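Local coordinates for protein phosphoglycerate dehydrogenase (Lactobacillus plantarum, PDB 3EVT) that probably catalyses the NAD-dependent oxidation of 3-phosphoglycerate to 3-phosphohydroxypyruvate, at residues 141-146 with 193-198; 148-153 with 174-179; 162-167 with 178-183. All blocks are in the same frame, centred on the assembly; numbering follows the deposited sequence.

Contact 1. Residues 141-146 with 193-198; sequences LIYGTG and NFIVNA
L141, I142 and Y143 pair with I195, V196 and N197 as neighbouring parallel strands in the middle of the seven-stranded sheet of the NAD-binding domain, a buried contact held mainly by the backbones. The two strands run 13° from parallel with their axes 4.8 Å apart. Four backbone hydrogen bonds join them in turn: L141 N to F194 O, V196 N to L141 O at 2.8 Å, Y143 N to V196 O at 3.0 Å, and A198 N to Y143 O. The first three are nearly straight, while the last, where 193-198 leaves the strand, is bent to 151° at the hydrogen.

L141, Y143, I195 and N197 share one face of the sheet. There the Y143 side chain lies alongside I195, pointing the same way, and its CE2 meets I195 CG2 at 4.0 Å; CG2 stands anti to the backbone N of I195, which sets it beside the Y143 ring. I142 and V196 occupy the other face, CG1 of I142 standing 4.4 Å from V196 CB. Just past the strand, G144 has phi 112°, where a side chain would press on A198 O and on the carbonyl before it.

N197 ND2 is hydrogen-bonded to N225 OD1, toward strand 222-225. Helix 186-191 packs on L141, Y143 and I195 through L189, helix 93-110 packs on F194 and V196, and strand 162-167 borders 141-143.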
loop_
_atom_site.group_PDB
_atom_site.type_symbol
_atom_site.label_atom_id
_atom_site.label_comp_id
_atom_site.label_asym_id
_atom_site.label_seq_id
_atom_site.Cartn_x
_atom_site.Cartn_y
_atom_site.Cartn_z
ATOM N N LEU A 141 11.256 -10.546 -2.081
ATOM C CA LEU A 141 11.619 -11.440 -3.161
ATOM C C LEU A 141 10.378 -12.186 -3.703
ATOM O O LEU A 141 9.725 -12.967 -2.986
ATOM C CB LEU A 141 12.689 -12.431 -2.633
ATOM C CG LEU A 141 13.117 -13.515 -3.662
ATOM C CD1 LEU A 141 13.717 -12.893 -4.954
ATOM C CD2 LEU A 141 14.108 -14.458 -2.989
ATOM N N ILE A 142 10.036 -11.960 -4.968
ATOM C CA ILE A 142 8.870 -12.654 -5.591
ATOM C C ILE A 142 9.311 -13.602 -6.723
ATOM O O ILE A 142 10.008 -13.198 -7.634
ATOM C CB ILE A 142 7.845 -11.646 -6.218
ATOM C CG1 ILE A 142 7.534 -10.476 -5.251
ATOM C CG2 ILE A 142 6.543 -12.370 -6.740
ATOM C CD1 ILE A 142 6.816 -9.237 -5.968
ATOM N N TYR A 143 8.884 -14.856 -6.624
ATOM C CA TYR A 143 9.049 -15.869 -7.646
ATOM C C TYR A 143 7.845 -15.838 -8.566
ATOM O O TYR A 143 6.711 -16.163 -8.144
ATOM C CB TYR A 143 9.149 -17.275 -6.992
ATOM C CG TYR A 143 10.469 -17.579 -6.280
ATOM C CD1 TYR A 143 11.388 -18.491 -6.836
ATOM C CD2 TYR A 143 10.781 -16.993 -5.041
ATOM C CE1 TYR A 143 12.570 -18.800 -6.191
ATOM C CE2 TYR A 143 11.968 -17.282 -4.387
ATOM C CZ TYR A 143 12.865 -18.199 -4.983
ATOM O OH TYR A 143 14.070 -18.496 -4.373
ATOM N N GLY A 144 8.084 -15.453 -9.819
ATOM C CA GLY A 144 6.995 -15.247 -10.753
ATOM C C GLY A 144 6.885 -13.780 -11.087
ATOM O O GLY A 144 6.419 -12.973 -10.255
ATOM N N THR A 145 7.290 -13.408 -12.290
ATOM C CA THR A 145 7.253 -12.003 -12.690
ATOM C C THR A 145 6.188 -11.784 -13.796
ATOM O O THR A 145 6.273 -10.833 -14.597
ATOM C CB THR A 145 8.667 -11.472 -13.092
ATOM O OG1 THR A 145 9.146 -12.172 -14.251
ATOM C CG2 THR A 145 9.670 -11.667 -11.952
ATOM N N GLY A 146 5.187 -12.665 -13.823
ATOM C CA GLY A 146 4.007 -12.457 -14.675
ATOM C C GLY A 146 3.162 -11.281 -14.175
ATOM O O GLY A 146 3.629 -10.464 -13.355
ATOM N N ASN A 193 13.606 -9.990 3.286
ATOM C CA ASN A 193 12.746 -10.017 4.448
ATOM C C ASN A 193 11.423 -10.807 4.195
ATOM O O ASN A 193 10.875 -11.423 5.119
ATOM C CB ASN A 193 12.515 -8.604 5.000
ATOM C CG ASN A 193 13.829 -7.851 5.189
ATOM O OD1 ASN A 193 14.262 -7.053 4.336
ATOM N ND2 ASN A 193 14.505 -8.163 6.264
ATOM N N PHE A 194 10.960 -10.848 2.942
ATOM C CA PHE A 194 9.702 -11.570 2.606
ATOM C C PHE A 194 9.915 -12.288 1.284
ATOM O O PHE A 194 10.498 -11.731 0.315
ATOM C CB PHE A 194 8.515 -10.578 2.438
ATOM C CG PHE A 194 8.300 -9.676 3.633
ATOM C CD1 PHE A 194 7.362 -10.009 4.626
ATOM C CD2 PHE A 194 9.034 -8.523 3.775
ATOM C CE1 PHE A 194 7.172 -9.214 5.704
ATOM C CE2 PHE A 194 8.842 -7.709 4.871
ATOM C CZ PHE A 194 7.929 -8.061 5.848
ATOM N N ILE A 195 9.480 -13.532 1.266
ATOM C CA ILE A 195 9.538 -14.354 0.072
ATOM C C ILE A 195 8.119 -14.752 -0.330
ATOM O O ILE A 195 7.387 -15.330 0.439
ATOM C CB ILE A 195 10.356 -15.625 0.303
ATOM C CG1 ILE A 195 11.809 -15.252 0.686
ATOM C CG2 ILE A 195 10.225 -16.550 -0.914
ATOM C CD1 ILE A 195 12.691 -16.412 1.223
ATOM N N VAL A 196 7.752 -14.409 -1.549
ATOM C CA VAL A 196 6.444 -14.677 -2.049
ATOM C C VAL A 196 6.535 -15.668 -3.209
ATOM O O VAL A 196 7.231 -15.436 -4.188
ATOM C CB VAL A 196 5.704 -13.339 -2.444
ATOM C CG1 VAL A 196 4.329 -13.632 -3.123
ATOM C CG2 VAL A 196 5.521 -12.420 -1.129
ATOM N N ASN A 197 5.833 -16.788 -3.078
ATOM C CA ASN A 197 5.657 -17.670 -4.216
ATOM C C ASN A 197 4.399 -17.330 -4.992
ATOM O O ASN A 197 3.337 -17.423 -4.445
ATOM C CB ASN A 197 5.534 -19.132 -3.808
ATOM C CG ASN A 197 5.336 -20.014 -5.028
ATOM O OD1 ASN A 197 6.021 -19.804 -6.017
ATOM N ND2 ASN A 197 4.344 -20.903 -5.017
ATOM N N ALA A 198 4.535 -16.962 -6.267
ATOM C CA ALA A 198 3.396 -16.781 -7.143
ATOM C C ALA A 198 3.592 -17.605 -8.433
ATOM O O ALA A 198 3.095 -17.247 -9.492
ATOM C CB ALA A 198 3.227 -15.263 -7.488
#

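Contact 2. Residues 148-153 with 174-179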
loop_
_atom_site.group_PDB
_atom_site.type_symbol
_atom_site.label_atom_id
_atom_site.label_comp_id
_atom_site.label_asym_id
_atom_site.label_seq_id
_atom_site.Cartn_x
_atom_site.Cartn_y
_atom_site.Cartn_z
ATOM N N ILE A 148 0.627 -10.957 -12.136
ATOM C CA ILE A 148 0.490 -10.914 -10.666
ATOM C C ILE A 148 1.754 -10.401 -9.952
ATOM O O ILE A 148 1.683 -9.444 -9.165
ATOM C CB ILE A 148 0.050 -12.284 -10.101
ATOM C CG1 ILE A 148 -1.428 -12.548 -10.453
ATOM C CG2 ILE A 148 0.268 -12.364 -8.581
ATOM C CD1 ILE A 148 -1.757 -14.018 -10.424
ATOM N N GLY A 149 2.906 -11.002 -10.259
ATOM C CA GLY A 149 4.180 -10.614 -9.673
ATOM C C GLY A 149 4.406 -9.116 -9.868
ATOM O O GLY A 149 4.905 -8.410 -8.966
ATOM N N GLN A 150 4.017 -8.619 -11.040
ATOM C CA GLN A 150 4.292 -7.240 -11.416
ATOM C C GLN A 150 3.374 -6.256 -10.705
ATOM O O GLN A 150 3.782 -5.134 -10.357
ATOM C CB GLN A 150 4.098 -7.088 -12.928
ATOM C CG GLN A 150 5.214 -7.732 -13.781
ATOM C CD GLN A 150 4.894 -7.664 -15.260
ATOM O OE1 GLN A 150 4.364 -6.667 -15.739
ATOM N NE2 GLN A 150 5.181 -8.742 -15.982
ATOM N N SER A 151 2.117 -6.663 -10.498
ATOM C CA SER A 151 1.196 -5.788 -9.775
ATOM C C SER A 151 1.525 -5.783 -8.280
ATOM O O SER A 151 1.460 -4.749 -7.650
ATOM C CB SER A 151 -0.270 -6.089 -10.097
ATOM O OG SER A 151 -0.779 -7.119 -9.270
ATOM N N LEU A 152 1.948 -6.922 -7.734
ATOM C CA LEU A 152 2.470 -6.940 -6.359
ATOM C C LEU A 152 3.710 -6.043 -6.220
ATOM O O LEU A 152 3.777 -5.209 -5.304
ATOM C CB LEU A 152 2.771 -8.359 -5.875
ATOM C CG LEU A 152 3.404 -8.426 -4.463
ATOM C CD1 LEU A 152 2.576 -7.670 -3.389
ATOM C CD2 LEU A 152 3.681 -9.895 -4.019
ATOM N N ALA A 153 4.690 -6.235 -7.118
ATOM C CA ALA A 153 5.862 -5.344 -7.234
ATOM C C ALA A 153 5.543 -3.838 -7.264
ATOM O O ALA A 153 6.216 -3.024 -6.590
ATOM C CB ALA A 153 6.687 -5.704 -8.463
ATOM N N ASP A 174 8.347 -5.352 -15.508
ATOM C CA ASP A 174 7.817 -4.063 -15.064
ATOM C C ASP A 174 7.681 -3.978 -13.543
ATOM O O ASP A 174 7.158 -4.896 -12.933
ATOM C CB ASP A 174 6.436 -3.854 -15.667
ATOM C CG ASP A 174 6.498 -3.363 -17.091
ATOM O OD1 ASP A 174 7.636 -3.159 -17.560
ATOM O OD2 ASP A 174 5.428 -3.154 -17.741
ATOM N N HIS A 175 8.149 -2.876 -12.970
ATOM C CA HIS A 175 8.076 -2.562 -11.540
ATOM C C HIS A 175 9.032 -3.257 -10.597
ATOM O O HIS A 175 9.187 -2.829 -9.453
ATOM C CB HIS A 175 6.662 -2.711 -11.015
ATOM C CG HIS A 175 5.645 -2.005 -11.852
ATOM N ND1 HIS A 175 5.556 -0.633 -11.902
ATOM C CD2 HIS A 175 4.688 -2.481 -12.685
ATOM C CE1 HIS A 175 4.579 -0.292 -12.723
ATOM N NE2 HIS A 175 4.039 -1.394 -13.212
ATOM N N PHE A 176 9.654 -4.343 -11.041
ATOM C CA PHE A 176 10.662 -4.976 -10.226
ATOM C C PHE A 176 11.931 -4.156 -10.272
ATOM O O PHE A 176 12.344 -3.793 -11.325
ATOM C CB PHE A 176 10.963 -6.364 -10.769
ATOM C CG PHE A 176 9.915 -7.370 -10.451
ATOM C CD1 PHE A 176 9.970 -8.087 -9.289
ATOM C CD2 PHE A 176 8.883 -7.611 -11.325
ATOM C CE1 PHE A 176 9.012 -9.029 -9.007
ATOM C CE2 PHE A 176 7.933 -8.546 -11.051
ATOM C CZ PHE A 176 7.979 -9.263 -9.924
ATOM N N HIS A 177 12.571 -3.875 -9.146
ATOM C CA HIS A 177 13.857 -3.191 -9.219
ATOM C C HIS A 177 14.975 -4.058 -9.820
ATOM O O HIS A 177 15.929 -3.522 -10.377
ATOM C CB HIS A 177 14.338 -2.784 -7.846
ATOM C CG HIS A 177 13.349 -1.987 -7.074
ATOM N ND1 HIS A 177 13.275 -0.615 -7.160
ATOM C CD2 HIS A 177 12.394 -2.363 -6.195
ATOM C CE1 HIS A 177 12.313 -0.181 -6.365
ATOM N NE2 HIS A 177 11.774 -1.222 -5.760
ATOM N N GLU A 178 14.929 -5.369 -9.587
ATOM C CA GLU A 178 15.903 -6.264 -10.162
ATOM C C GLU A 178 15.191 -7.555 -10.383
ATOM O O GLU A 178 14.289 -7.858 -9.623
ATOM C CB GLU A 178 17.039 -6.600 -9.180
ATOM C CG GLU A 178 17.609 -5.459 -8.379
ATOM C CD GLU A 178 18.627 -5.950 -7.325
ATOM O OE1 GLU A 178 19.347 -6.936 -7.604
ATOM O OE2 GLU A 178 18.688 -5.371 -6.211
ATOM N N THR A 179 15.638 -8.339 -11.369
ATOM C CA THR A 179 15.144 -9.703 -11.551
ATOM C C THR A 179 16.323 -10.680 -11.608
ATOM O O THR A 179 17.416 -10.290 -11.985
ATOM C CB THR A 179 14.360 -9.836 -12.842
ATOM O OG1 THR A 179 15.174 -9.365 -13.895
ATOM C CG2 THR A 179 13.141 -8.962 -12.813
#
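A153 CB sits over the centre of the F176 ring, 3.9 Å from the ring centroid and 2° off its normal, a CH-pi contact that brings the loop before strand 178-181 against helix 147-158. Other carbon contacts extend it: Q150 CG lies 3.9 Å from F176 CE2, with the amide plane turned 71° from the ring, and A153 CB also touches H175 CB at 3.9 Å.

Two helix carbonyl oxygens approach ring carbons. G149 O, which accepts the helix bond from A153 N, lies 3.3 Å from F176 CZ, and Q150 O is 3.6 Å from H175 CD2. The Q150 chain is extended beyond CG (chi2 174°); OE1 approaches D174 CB at 3.5 Å, while NE2 is hydrogen-bonded to T145 O.

An alanine in place of F176 would probably leave a gap beside A153 and G149 and deprive the A153 methyl of its aromatic cover. At G149 a CB would come tight against F176 CZ, which leaves little room there.

The segments meet by van der Waals and CH-pi contact without a direct hydrogen bond, so the fit depends on shape, with the buried ring at its centre and D174 and H175 toward solvent.

Contact 3. Residues 162-167 with 178-183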
loop_
_atom_site.group_PDB
_atom_site.type_symbol
_atom_site.label_atom_id
_atom_site.label_comp_id
_atom_site.label_asym_id
_atom_site.label_seq_id
_atom_site.Cartn_x
_atom_site.Cartn_y
_atom_site.Cartn_z
ATOM N N HIS A 162 12.010 -2.685 -1.400
ATOM C CA HIS A 162 12.891 -3.083 -2.500
ATOM C C HIS A 162 12.473 -4.479 -3.088
ATOM O O HIS A 162 12.431 -5.505 -2.400
ATOM C CB HIS A 162 14.362 -3.075 -2.085
ATOM C CG HIS A 162 15.290 -3.350 -3.222
ATOM N ND1 HIS A 162 15.569 -2.414 -4.197
ATOM C CD2 HIS A 162 16.004 -4.452 -3.548
ATOM C CE1 HIS A 162 16.415 -2.924 -5.074
ATOM N NE2 HIS A 162 16.679 -4.169 -4.714
ATOM N N VAL A 163 12.175 -4.485 -4.370
ATOM C CA VAL A 163 11.538 -5.658 -4.978
ATOM C C VAL A 163 12.394 -6.372 -6.038
ATOM O O VAL A 163 12.780 -5.817 -7.069
ATOM C CB VAL A 163 10.153 -5.316 -5.558
ATOM C CG1 VAL A 163 9.386 -6.580 -5.775
ATOM C CG2 VAL A 163 9.387 -4.386 -4.605
ATOM N N ILE A 164 12.644 -7.634 -5.746
ATOM C CA ILE A 164 13.381 -8.521 -6.623
ATOM C C ILE A 164 12.496 -9.670 -7.044
ATOM O O ILE A 164 11.808 -10.264 -6.196
ATOM C CB ILE A 164 14.564 -9.144 -5.859
ATOM C CG1 ILE A 164 15.391 -8.034 -5.211
ATOM C CG2 ILE A 164 15.393 -10.062 -6.797
ATOM C CD1 ILE A 164 16.719 -8.524 -4.709
ATOM N N GLY A 165 12.539 -9.986 -8.336
ATOM C CA GLY A 165 11.713 -11.058 -8.920
ATOM C C GLY A 165 12.491 -12.224 -9.540
ATOM O O GLY A 165 13.586 -12.053 -10.040
ATOM N N VAL A 166 11.944 -13.423 -9.500
ATOM C CA VAL A 166 12.674 -14.554 -10.033
ATOM C C VAL A 166 11.912 -15.063 -11.241
ATOM O O VAL A 166 10.707 -15.342 -11.099
ATOM C CB VAL A 166 12.808 -15.713 -8.987
ATOM C CG1 VAL A 166 13.707 -16.862 -9.527
ATOM C CG2 VAL A 166 13.309 -15.189 -7.643
ATOM N N ASN A 167 12.584 -15.165 -12.406
ATOM C CA ASN A 167 11.982 -15.758 -13.636
ATOM C C ASN A 167 12.984 -16.718 -14.351
ATOM O O ASN A 167 14.067 -17.002 -13.827
ATOM C CB ASN A 167 11.397 -14.678 -14.577
ATOM C CG ASN A 167 12.430 -13.637 -14.987
ATOM O OD1 ASN A 167 13.606 -13.961 -15.116
ATOM N ND2 ASN A 167 12.000 -12.388 -15.207
ATOM N N GLU A 178 14.929 -5.369 -9.587
ATOM C CA GLU A 178 15.903 -6.264 -10.162
ATOM C C GLU A 178 15.191 -7.555 -10.383
ATOM O O GLU A 178 14.289 -7.858 -9.623
ATOM C CB GLU A 178 17.039 -6.600 -9.180
ATOM C CG GLU A 178 17.609 -5.459 -8.379
ATOM C CD GLU A 178 18.627 -5.950 -7.325
ATOM O OE1 GLU A 178 19.347 -6.936 -7.604
ATOM O OE2 GLU A 178 18.688 -5.371 -6.211
ATOM N N THR A 179 15.638 -8.339 -11.369
ATOM C CA THR A 179 15.144 -9.703 -11.551
ATOM C C THR A 179 16.323 -10.680 -11.608
ATOM O O THR A 179 17.416 -10.290 -11.985
ATOM C CB THR A 179 14.360 -9.836 -12.842
ATOM O OG1 THR A 179 15.174 -9.365 -13.895
ATOM C CG2 THR A 179 13.141 -8.962 -12.813
ATOM N N VAL A 180 16.098 -11.938 -11.229
ATOM C CA VAL A 180 17.121 -12.958 -11.323
ATOM C C VAL A 180 16.554 -14.231 -11.923
ATOM O O VAL A 180 15.352 -14.471 -11.868
ATOM C CB VAL A 180 17.720 -13.299 -9.953
ATOM C CG1 VAL A 180 18.379 -12.064 -9.323
ATOM C CG2 VAL A 180 16.676 -13.921 -9.045
ATOM N N ALA A 181 17.436 -15.056 -12.485
ATOM C CA ALA A 181 17.068 -16.373 -13.001
ATOM C C ALA A 181 16.951 -17.351 -11.841
ATOM O O ALA A 181 17.586 -17.164 -10.825
ATOM C CB ALA A 181 18.138 -16.862 -13.998
ATOM N N PHE A 182 16.154 -18.400 -11.982
ATOM C CA PHE A 182 16.054 -19.433 -10.922
ATOM C C PHE A 182 17.381 -19.936 -10.355
ATOM O O PHE A 182 17.470 -20.295 -9.171
ATOM C CB PHE A 182 15.247 -20.637 -11.408
ATOM C CG PHE A 182 13.784 -20.342 -11.625
ATOM C CD1 PHE A 182 12.904 -20.312 -10.554
ATOM C CD2 PHE A 182 13.288 -20.095 -12.896
ATOM C CE1 PHE A 182 11.573 -20.048 -10.735
ATOM C CE2 PHE A 182 11.939 -19.841 -13.092
ATOM C CZ PHE A 182 11.080 -19.811 -12.008
ATOM N N THR A 183 18.406 -19.968 -11.199
ATOM C CA THR A 183 19.677 -20.602 -10.861
ATOM C C THR A 183 20.503 -19.598 -10.107
ATOM O O THR A 183 21.552 -19.938 -9.551
ATOM C CB THR A 183 20.421 -21.134 -12.141
ATOM O OG1 THR A 183 20.506 -20.098 -13.137
ATOM C CG2 THR A 183 19.626 -22.300 -12.758
#
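G165 and V166 lie beside T179 and V180 in the closely paired middle of two parallel strands, 162-167 and 178-181, whose axes come within 4.6 Å and cross at -28°. G165 N bonds to E178 O, N167 N to V180 O, and V180 N to G165 O at 2.8 Å. The same carbonyls also take CA-H...O contacts, V180 O from V166 CA and G165 O from T179 CA. V166 and V180 share a face of the sheet with I164 and E178; the two valines cross obliquely, CG2 to CG2 at 3.9 Å. V180 CG2 occupies the crowded position between its backbone N and carbonyl carbon (chi1 -61° for CG1), which also leaves it beside G165 O.

The backbone pairing loosens at both ends, where side chains take over part of the contact. At the start, the bond from E178 N to V163 O is weak, and the exposed E178 reaches back through an extended chain to H162. NE2 of H162 donates to E178 OE2 at 2.8 Å, the oxygen lying close to the ring plane and being met on its anti side, 26° out of the carboxylate plane. The H162 ring also stacks on H177, and the nearby carboxylate would probably favour a protonated imidazole. At the far end F182 N makes only a weak bond to N167 O. The V166 CG1 methyl lies 3.7 Å from F182 CD1, off-centre to the ring. The N167 amide turns to other partners: ND2 bonds to H171 O and T145 OG1.

Strand 178-181 is the outermost of the sheet on this side within the chain, next to 162-167, as in the 3-2-1-4-5-6 strand order of a Rossmann-type dinucleotide-binding fold.

Overall arrangement
From the N terminus, strand 139-143 leads through a turn whose glycines, with G149 of the helix, fit the GxGxxG pattern of Rossmann-type folds, into helix 147-158 and then strand 162-167. Contact 3 closes the shortest loop, bringing 178-183 beside 162-167. Contact 2 closes a wider loop that takes in strand 162-167, returning 174-179 to the helix; the two overlap at E178 and T179, the loop of contact 2 opening earlier in the chain. Contact 1 spans both, bringing 193-198 to the other side of 141-143. The I142 backbone bonds to I164 and V166 join contacts 1 and 3 in one sheet, while T145 and F176 link contacts 1 and 2 beside the helix.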